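Local coordinates for ribose ABC transporter, substrate binding protein (PDB 4KQ9) that probably binds a sugar, perhaps ribose, outside the membrane and delivers it to an ABC transporter, at residues S13-G16 and A17-F21; S75-V78 and P79-G83; R207-A211 and R212-P216. The protein carries 1 engineered substitution. One frame throughout, in Å; residues are numbered along the deposited sequence.

The three contacts are local turns at helix ends in a two-lobed periplasmic binding protein. Contact 1 joins strand 9-15 to helix 20-35, and contact 2 starts helix 78-86 in the same lobe, built on the six-stranded parallel sheet. Contact 3 ends helix 199-211 in the lobe of the four-stranded sheet. Contacts 1 and 2 have centres about 19 Å apart and nearest atoms about 6 Å apart, without touching. Contact 3 is remote, its centre about 33 Å from that of contact 1 and about 45 Å from that of contact 2. The centre of contact 1 is about 13 Å from that of the chain; it probably faces the interlobe cleft, where relatives bind sugar.

Contact 1. Residues S13-G16 and A17-F21; sequences STFG and AQIPF
The carbonyl oxygen of G16 accepts a hydrogen bond from I19 N at 3.1 Å, closing a type I beta turn from G16 to I19 between strand 9-15 and helix 20-35. This is the first strand-to-helix connection of the parallel sheet, part of the beta-alpha-beta unit that runs on to strand 39-45. The bond is fairly straight at the hydrogen (161°), yet I19 N comes from well above the carbonyl plane of G16, 64° out of it. I19 occupies the N-cap position, so the turn delivers the chain directly into P20 and F21 of the first helical turn.

The side chain of I19 folds back over the turn. With CG1 placed beside its own backbone N and opposite the carbonyl carbon (chi1 -52°), the branch ending in CD1 reaches G16, where I19 CD1 lies 3.5 Å from G16 CA. That methyl fills the spot a CB on G16 would need, and G16 also has positive phi. The same methyl meets the ring of F15 obliquely, I19 CD1 lying 3.9 Å from F15 CE1. Cutting I19 back to an alanine would probably leave a gap over G16 CA and take from the F15 ring its methyl neighbour.

F15 is also packed by its surroundings: its ring meets that of F22 and touches Q52 and I72. I19 touches I47, and N23 ND2, from helix 20-35, donates to A17 O within the turn. In related sugar-binding proteins the loop after the first strand faces the ligand cleft, and a similar placing is likely here. At the root of the I19 side chain, I19 CB lies 3.9 Å from G16 O.

Contact 2. Residues S75-V78 and P79-G83; sequences SALV and PTIKG
Backbone hydrogen bonds from I81 and K82 back to L77 and V78 build the first turn of helix 78-86, which follows strand 66-69 and a type I beta turn from S75 to V78. I81 N donates to L77 O at 3.0 Å, and K82 N to V78 O at 2.9 Å; both donors lie nearly along the C=O axis, as in a regular alpha helix. The preceding turn is closed by V78 N to S75 O, while D73 OD2 accepts from S75 N and A76 N.

P79 has no N-H to offer, which costs nothing in this first turn because helical bonding starts further on. Its ring meets V78 across their shared peptide bond, with P79 CD a tight 3.2 Å from V78 CB. A second apolar contact sets I81 CD1 against L77 CB, 3.8 Å away. The rotation of I81 that lays CG1 beside its own backbone N (chi1 -68°) sends this branch back past L77 O to reach it.

Outside the turn, T80 faces helix 49-61, touching I53 and I56, and L77 rests on Q52 and P71. The amino group of K82 extends clear of the turn, but K82 CB stays 3.1 Å from V78 O.

Contact 3. Residues R207-A211 and R212-P216; sequences RAIAA and RNIAP
The carboxamide of N213 turns one flat face to the carbonyl oxygen of A210, which sits over that face 4.0 Å from N213 CG. At the oxygen end of the amide, a water donates to N213 OD1 at 3.3 Å and also to A211 O, bridging the amide to the carbonyl of A211. The carbonyl group of A210 is itself approached from above: N213 N donates to A210 O at 2.6 Å, 57° out of the carbonyl plane. At I209 the approach is flatter, with I214 N reaching I209 O at 3.1 Å from a position tilted 23° from the carbonyl plane.

These last two bonds, from I214 to I209 around the one from N213 to A210, form the Schellman motif that ends helix 199-211. N213 is its positive-phi residue, the point where the chain leaves helical geometry and heads toward strand 220-222. R212 N makes two weak bonds, one to I209 O and one to A208 O, so I209 O is shared by a firm donor and a weak one.

The motif brings I214 back over I209, as is usual for a Schellman cap: I209 CG2 meets I214 CB at 3.6 Å and I214 CG2 at 3.9 Å. In I209, CG2 lies opposite the backbone N (chi1, measured to CG1, is -71°), which directs this methyl toward the returning chain. I214 also touches I219. R212 lays its CG 3.7 Å from A208 O, while its guanidinium points off from the helix end; the residue packs against L185 and T186 of helix 174-187, which A208 meets at L178 and T181.

Contact 1. Residues S13-G16 and A17-F21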
ATOM      1  N   SER A  13      -9.500   5.995 -13.050  1.00 20.79           N
ATOM      2  CA  SER A  13      -8.410   5.537 -13.839  1.00 22.17           C
ATOM      3  C   SER A  13      -7.399   4.771 -13.020  1.00 24.18           C
ATOM      4  O   SER A  13      -6.694   5.357 -12.156  1.00 18.45           O
ATOM      5  CB  SER A  13      -7.692   6.698 -14.516  1.00 23.38           C
ATOM      6  OG  SER A  13      -6.353   6.307 -14.826  1.00 22.77           O
ATOM      7  N   THR A  14      -7.364   3.449 -13.286  1.00 22.45           N
ATOM      8  CA  THR A  14      -6.404   2.563 -12.667  1.00 24.46           C
ATOM      9  C   THR A  14      -5.644   1.763 -13.760  1.00 30.97           C
ATOM     10  O   THR A  14      -5.676   2.124 -14.977  1.00 29.24           O
ATOM     11  CB  THR A  14      -7.062   1.740 -11.546  1.00 24.27           C
ATOM     12  OG1 THR A  14      -6.049   1.069 -10.772  1.00 24.96           O
ATOM     13  CG2 THR A  14      -8.098   0.752 -12.053  1.00 23.79           C
ATOM     14  N   PHE A  15      -4.870   0.778 -13.318  1.00 33.69           N
ATOM     15  CA  PHE A  15      -4.040  -0.015 -14.219  1.00 34.93           C
ATOM     16  C   PHE A  15      -3.979  -1.444 -13.670  1.00 35.64           C
ATOM     17  O   PHE A  15      -4.434  -1.720 -12.534  1.00 33.73           O
ATOM     18  CB  PHE A  15      -2.650   0.612 -14.375  1.00 34.72           C
ATOM     19  CG  PHE A  15      -1.880   0.708 -13.091  1.00 36.93           C
ATOM     20  CD1 PHE A  15      -1.055  -0.348 -12.670  1.00 37.19           C
ATOM     21  CD2 PHE A  15      -2.004   1.835 -12.274  1.00 36.04           C
ATOM     22  CE1 PHE A  15      -0.355  -0.265 -11.491  1.00 35.63           C
ATOM     23  CE2 PHE A  15      -1.313   1.901 -11.075  1.00 34.63           C
ATOM     24  CZ  PHE A  15      -0.493   0.863 -10.695  1.00 35.60           C
ATOM     25  N   GLY A  16      -3.475  -2.358 -14.500  1.00 39.36           N
ATOM     26  CA  GLY A  16      -3.253  -3.740 -14.074  1.00 36.14           C
ATOM     27  C   GLY A  16      -4.511  -4.546 -13.800  1.00 40.54           C
ATOM     28  O   GLY A  16      -4.906  -4.751 -12.625  1.00 37.54           O
ATOM     29  N   ALA A  17      -5.108  -5.060 -14.885  1.00 40.05           N
ATOM     30  CA  ALA A  17      -6.217  -6.026 -14.795  1.00 39.93           C
ATOM     31  C   ALA A  17      -5.840  -7.211 -13.914  1.00 31.89           C
ATOM     32  O   ALA A  17      -6.660  -7.813 -13.284  1.00 31.53           O
ATOM     33  CB  ALA A  17      -6.614  -6.510 -16.202  1.00 41.44           C
ATOM     34  N   GLN A  18      -4.574  -7.557 -13.837  1.00 36.05           N
ATOM     35  CA  GLN A  18      -4.240  -8.754 -13.066  1.00 39.61           C
ATOM     36  C   GLN A  18      -3.920  -8.463 -11.580  1.00 41.10           C
ATOM     37  O   GLN A  18      -3.945  -9.377 -10.773  1.00 41.29           O
ATOM     38  CB  GLN A  18      -3.095  -9.505 -13.752  1.00 44.31           C
ATOM     39  CG  GLN A  18      -3.394  -9.816 -15.234  1.00 49.62           C
ATOM     40  CD  GLN A  18      -4.322 -11.013 -15.409  1.00 50.75           C
ATOM     41  OE1 GLN A  18      -5.465 -10.876 -15.826  1.00 57.71           O
ATOM     42  NE2 GLN A  18      -3.833 -12.192 -15.059  1.00 55.32           N
ATOM     43  N   ILE A  19      -3.695  -7.206 -11.198  1.00 35.85           N
ATOM     44  CA  ILE A  19      -3.108  -6.920  -9.856  1.00 31.52           C
ATOM     45  C   ILE A  19      -4.197  -6.944  -8.794  1.00 28.55           C
ATOM     46  O   ILE A  19      -5.180  -6.155  -8.860  1.00 25.65           O
ATOM     47  CB  ILE A  19      -2.377  -5.580  -9.824  1.00 32.30           C
ATOM     48  CG1 ILE A  19      -1.364  -5.484 -10.960  1.00 29.75           C
ATOM     49  CG2 ILE A  19      -1.729  -5.369  -8.443  1.00 32.55           C
ATOM     50  CD1 ILE A  19      -1.043  -4.066 -11.356  1.00 31.95           C
ATOM     51  N   PRO A  20      -4.085  -7.887  -7.832  1.00 25.51           N
ATOM     52  CA  PRO A  20      -5.168  -8.047  -6.865  1.00 23.11           C
ATOM     53  C   PRO A  20      -5.499  -6.749  -6.105  1.00 22.99           C
ATOM     54  O   PRO A  20      -6.649  -6.413  -5.934  1.00 22.96           O
ATOM     55  CB  PRO A  20      -4.614  -9.098  -5.907  1.00 25.06           C
ATOM     56  CG  PRO A  20      -3.848 -10.006  -6.850  1.00 26.69           C
ATOM     57  CD  PRO A  20      -3.121  -9.015  -7.744  1.00 26.99           C
ATOM     58  N   PHE A  21      -4.473  -6.030  -5.691  1.00 21.42           N
ATOM     59  CA  PHE A  21      -4.672  -4.849  -4.824  1.00 21.68           C
ATOM     60  C   PHE A  21      -5.588  -3.826  -5.531  1.00 21.44           C
ATOM     61  O   PHE A  21      -6.551  -3.385  -4.973  1.00 21.89           O
ATOM     62  CB  PHE A  21      -3.315  -4.274  -4.514  1.00 21.13           C
ATOM     63  CG  PHE A  21      -3.361  -2.996  -3.713  1.00 21.86           C
ATOM     64  CD1 PHE A  21      -3.645  -3.032  -2.342  1.00 23.61           C
ATOM     65  CD2 PHE A  21      -3.130  -1.776  -4.325  1.00 22.46           C
ATOM     66  CE1 PHE A  21      -3.663  -1.843  -1.601  1.00 21.61           C
ATOM     67  CE2 PHE A  21      -3.143  -0.593  -3.580  1.00 23.11           C
ATOM     68  CZ  PHE A  21      -3.421  -0.659  -2.207  1.00 21.66           C
TER

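Contact 2. Residues S75-V78 and P79-G83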
ATOM      1  N   SER A  75       5.694  10.518 -11.580  1.00 46.45           N
ATOM      2  CA  SER A  75       6.237  11.739 -12.211  1.00 47.07           C
ATOM      3  C   SER A  75       5.807  11.907 -13.654  1.00 45.35           C
ATOM      4  O   SER A  75       5.560  13.017 -14.091  1.00 48.23           O
ATOM      5  CB  SER A  75       7.767  11.816 -12.073  1.00 47.99           C
ATOM      6  OG  SER A  75       8.392  10.609 -12.453  1.00 52.49           O
ATOM      7  N   ALA A  76       5.684  10.814 -14.388  1.00 42.85           N
ATOM      8  CA  ALA A  76       5.319  10.892 -15.784  1.00 44.26           C
ATOM      9  C   ALA A  76       3.899  11.389 -15.956  1.00 45.77           C
ATOM     10  O   ALA A  76       3.589  12.032 -16.966  1.00 43.63           O
ATOM     11  CB  ALA A  76       5.459   9.522 -16.426  1.00 47.12           C
ATOM     12  N   LEU A  77       3.038  11.059 -14.980  1.00 42.52           N
ATOM     13  CA  LEU A  77       1.615  11.430 -15.000  1.00 38.17           C
ATOM     14  C   LEU A  77       1.325  12.890 -14.557  1.00 31.08           C
ATOM     15  O   LEU A  77       0.204  13.359 -14.699  1.00 33.01           O
ATOM     16  CB  LEU A  77       0.776  10.448 -14.144  1.00 39.05           C
ATOM     17  CG  LEU A  77       0.104   9.311 -14.914  1.00 41.10           C
ATOM     18  CD1 LEU A  77       1.148   8.566 -15.740  1.00 45.73           C
ATOM     19  CD2 LEU A  77      -0.590   8.357 -13.974  1.00 41.20           C
ATOM     20  N   VAL A  78       2.329  13.579 -14.045  1.00 29.57           N
ATOM     21  CA  VAL A  78       2.145  14.930 -13.544  1.00 33.07           C
ATOM     22  C   VAL A  78       1.498  15.893 -14.523  1.00 34.87           C
ATOM     23  O   VAL A  78       0.484  16.516 -14.190  1.00 33.22           O
ATOM     24  CB  VAL A  78       3.463  15.506 -13.004  1.00 34.74           C
ATOM     25  CG1 VAL A  78       3.359  17.007 -12.774  1.00 36.92           C
ATOM     26  CG2 VAL A  78       3.869  14.760 -11.738  1.00 35.25           C
ATOM     27  N   PRO A  79       2.053  16.023 -15.730  1.00 35.29           N
ATOM     28  CA  PRO A  79       1.482  16.971 -16.701  1.00 34.59           C
ATOM     29  C   PRO A  79       0.024  16.710 -17.038  1.00 31.62           C
ATOM     30  O   PRO A  79      -0.800  17.605 -17.075  1.00 37.62           O
ATOM     31  CB  PRO A  79       2.358  16.745 -17.952  1.00 37.54           C
ATOM     32  CG  PRO A  79       3.663  16.352 -17.384  1.00 38.49           C
ATOM     33  CD  PRO A  79       3.323  15.469 -16.210  1.00 38.92           C
ATOM     34  N   THR A  80      -0.289  15.463 -17.265  1.00 29.58           N
ATOM     35  CA  THR A  80      -1.642  15.067 -17.552  1.00 31.74           C
ATOM     36  C   THR A  80      -2.620  15.362 -16.382  1.00 30.00           C
ATOM     37  O   THR A  80      -3.679  15.916 -16.558  1.00 26.17           O
ATOM     38  CB  THR A  80      -1.662  13.555 -17.841  1.00 34.18           C
ATOM     39  OG1 THR A  80      -0.497  13.199 -18.597  1.00 40.32           O
ATOM     40  CG2 THR A  80      -2.936  13.160 -18.577  1.00 33.82           C
ATOM     41  N   ILE A  81      -2.258  14.988 -15.169  1.00 31.25           N
ATOM     42  CA  ILE A  81      -3.217  15.169 -14.078  1.00 32.01           C
ATOM     43  C   ILE A  81      -3.330  16.698 -13.789  1.00 29.43           C
ATOM     44  O   ILE A  81      -4.408  17.237 -13.647  1.00 33.33           O
ATOM     45  CB  ILE A  81      -2.800  14.326 -12.873  1.00 30.54           C
ATOM     46  CG1 ILE A  81      -2.959  12.852 -13.259  1.00 29.52           C
ATOM     47  CG2 ILE A  81      -3.649  14.721 -11.665  1.00 30.11           C
ATOM     48  CD1 ILE A  81      -2.266  11.877 -12.333  1.00 30.64           C
ATOM     49  N   LYS A  82      -2.204  17.393 -13.789  1.00 33.82           N
ATOM     50  CA  LYS A  82      -2.197  18.865 -13.751  1.00 36.29           C
ATOM     51  C   LYS A  82      -3.094  19.450 -14.843  1.00 34.45           C
ATOM     52  O   LYS A  82      -3.814  20.444 -14.635  1.00 34.36           O
ATOM     53  CB  LYS A  82      -0.776  19.367 -13.913  1.00 38.76           C
ATOM     54  CG  LYS A  82      -0.603  20.811 -13.525  1.00 46.26           C
ATOM     55  CD  LYS A  82       0.856  21.173 -13.283  1.00 53.11           C
ATOM     56  CE  LYS A  82       1.569  21.583 -14.563  1.00 60.48           C
ATOM     57  NZ  LYS A  82       2.747  22.440 -14.260  1.00 67.41           N
ATOM     58  N   GLY A  83      -3.103  18.794 -15.994  1.00 33.99           N
ATOM     59  CA  GLY A  83      -3.953  19.233 -17.078  1.00 33.46           C
ATOM     60  C   GLY A  83      -5.405  19.088 -16.767  1.00 36.93           C
ATOM     61  O   GLY A  83      -6.192  19.988 -17.094  1.00 39.09           O
TER

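Contact 3. Residues R207-A211 and R212-P216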
ATOM      1  N   ARG A 207      11.980 -18.826   2.376  1.00 16.37           N
ATOM      2  CA  ARG A 207      12.576 -20.012   1.677  1.00 20.35           C
ATOM      3  C   ARG A 207      14.068 -20.060   1.908  1.00 18.66           C
ATOM      4  O   ARG A 207      14.607 -21.117   2.123  1.00 20.07           O
ATOM      5  CB  ARG A 207      12.294 -19.946   0.200  1.00 24.82           C
ATOM      6  CG  ARG A 207      10.809 -19.865  -0.126  1.00 32.39           C
ATOM      7  CD  ARG A 207      10.463 -20.548  -1.429  1.00 41.24           C
ATOM      8  NE  ARG A 207      11.166 -20.007  -2.598  1.00 48.92           N
ATOM      9  CZ  ARG A 207      10.687 -19.101  -3.460  1.00 53.83           C
ATOM     10  NH1 ARG A 207       9.474 -18.556  -3.313  1.00 55.11           N
ATOM     11  NH2 ARG A 207      11.444 -18.724  -4.488  1.00 57.00           N
ATOM     12  N   ALA A 208      14.710 -18.905   1.945  1.00 17.43           N
ATOM     13  CA  ALA A 208      16.130 -18.797   2.276  1.00 17.65           C
ATOM     14  C   ALA A 208      16.435 -19.234   3.653  1.00 18.54           C
ATOM     15  O   ALA A 208      17.421 -19.938   3.890  1.00 18.06           O
ATOM     16  CB  ALA A 208      16.616 -17.369   2.089  1.00 17.20           C
ATOM     17  N   ILE A 209      15.592 -18.852   4.604  1.00 16.11           N
ATOM     18  CA  ILE A 209      15.795 -19.273   5.977  1.00 15.90           C
ATOM     19  C   ILE A 209      15.677 -20.811   6.153  1.00 17.42           C
ATOM     20  O   ILE A 209      16.457 -21.454   6.884  1.00 20.47           O
ATOM     21  CB  ILE A 209      14.815 -18.499   6.903  1.00 14.94           C
ATOM     22  CG1 ILE A 209      15.254 -17.018   7.007  1.00 15.26           C
ATOM     23  CG2 ILE A 209      14.796 -19.099   8.271  1.00 15.32           C
ATOM     24  CD1 ILE A 209      14.166 -16.055   7.484  1.00 17.25           C
ATOM     25  N   ALA A 210      14.710 -21.389   5.478  1.00 19.59           N
ATOM     26  CA  ALA A 210      14.418 -22.819   5.579  1.00 20.94           C
ATOM     27  C   ALA A 210      15.543 -23.639   4.909  1.00 23.61           C
ATOM     28  O   ALA A 210      16.000 -24.620   5.510  1.00 25.44           O
ATOM     29  CB  ALA A 210      13.098 -23.117   4.901  1.00 21.93           C
ATOM     30  N   ALA A 211      16.008 -23.181   3.731  1.00 26.79           N
ATOM     31  CA  ALA A 211      17.193 -23.772   3.039  1.00 27.50           C
ATOM     32  C   ALA A 211      18.408 -23.833   3.928  1.00 28.98           C
ATOM     33  O   ALA A 211      19.274 -24.685   3.713  1.00 32.82           O
ATOM     34  CB  ALA A 211      17.520 -23.032   1.745  1.00 27.97           C
ATOM     35  N   ARG A 212      18.489 -22.960   4.940  1.00 28.64           N
ATOM     36  CA  ARG A 212      19.587 -23.000   5.905  1.00 25.76           C
ATOM     37  C   ARG A 212      19.279 -23.840   7.075  1.00 25.93           C
ATOM     38  O   ARG A 212      20.017 -23.869   8.065  1.00 27.45           O
ATOM     39  CB  ARG A 212      19.936 -21.610   6.386  1.00 25.74           C
ATOM     40  CG  ARG A 212      20.693 -20.821   5.359  1.00 30.86           C
ATOM     41  CD  ARG A 212      21.243 -19.529   5.958  1.00 29.69           C
ATOM     42  NE  ARG A 212      22.364 -19.705   6.903  1.00 31.43           N
ATOM     43  CZ  ARG A 212      23.660 -19.548   6.594  1.00 30.69           C
ATOM     44  NH1 ARG A 212      24.034 -19.301   5.356  1.00 31.16           N
ATOM     45  NH2 ARG A 212      24.586 -19.687   7.522  1.00 32.39           N
ATOM     46  N   ASN A 213      18.127 -24.495   7.016  1.00 30.52           N
ATOM     47  CA  ASN A 213      17.656 -25.287   8.099  1.00 33.56           C
ATOM     48  C   ASN A 213      17.499 -24.598   9.390  1.00 33.30           C
ATOM     49  O   ASN A 213      17.643 -25.214  10.425  1.00 35.49           O
ATOM     50  CB  ASN A 213      18.495 -26.557   8.197  1.00 38.93           C
ATOM     51  CG  ASN A 213      17.910 -27.616   7.317  1.00 41.70           C
ATOM     52  OD1 ASN A 213      18.200 -27.692   6.110  1.00 45.96           O
ATOM     53  ND2 ASN A 213      16.958 -28.344   7.874  1.00 48.61           N
ATOM     54  N   ILE A 214      17.147 -23.308   9.324  1.00 31.23           N
ATOM     55  CA  ILE A 214      16.804 -22.548  10.516  1.00 28.59           C
ATOM     56  C   ILE A 214      15.316 -22.785  10.861  1.00 26.45           C
ATOM     57  O   ILE A 214      14.453 -22.803   9.981  1.00 25.58           O
ATOM     58  CB  ILE A 214      17.067 -21.040  10.304  1.00 27.30           C
ATOM     59  CG1 ILE A 214      18.560 -20.774  10.114  1.00 25.53           C
ATOM     60  CG2 ILE A 214      16.583 -20.216  11.505  1.00 25.09           C
ATOM     61  CD1 ILE A 214      18.832 -19.425   9.490  1.00 27.04           C
ATOM     62  N   ALA A 215      15.037 -22.965  12.137  1.00 28.77           N
ATOM     63  CA  ALA A 215      13.719 -23.350  12.591  1.00 31.36           C
ATOM     64  C   ALA A 215      12.713 -22.206  12.329  1.00 32.01           C
ATOM     65  O   ALA A 215      13.030 -21.057  12.549  1.00 29.44           O
ATOM     66  CB  ALA A 215      13.755 -23.688  14.079  1.00 34.10           C
ATOM     67  N   PRO A 216      11.507 -22.537  11.859  1.00 33.53           N
ATOM     68  CA  PRO A 216      10.498 -21.512  11.532  1.00 35.24           C
ATOM     69  C   PRO A 216      10.159 -20.649  12.721  1.00 34.56           C
ATOM     70  O   PRO A 216       9.888 -21.154  13.808  1.00 36.34           O
ATOM     71  CB  PRO A 216       9.275 -22.335  11.112  1.00 38.50           C
ATOM     72  CG  PRO A 216       9.486 -23.687  11.731  1.00 38.71           C
ATOM     73  CD  PRO A 216      10.981 -23.899  11.661  1.00 38.44           C
TER
HETATM   74  O   HOH W   1      18.216 -27.274   2.839  1.00 50.21           O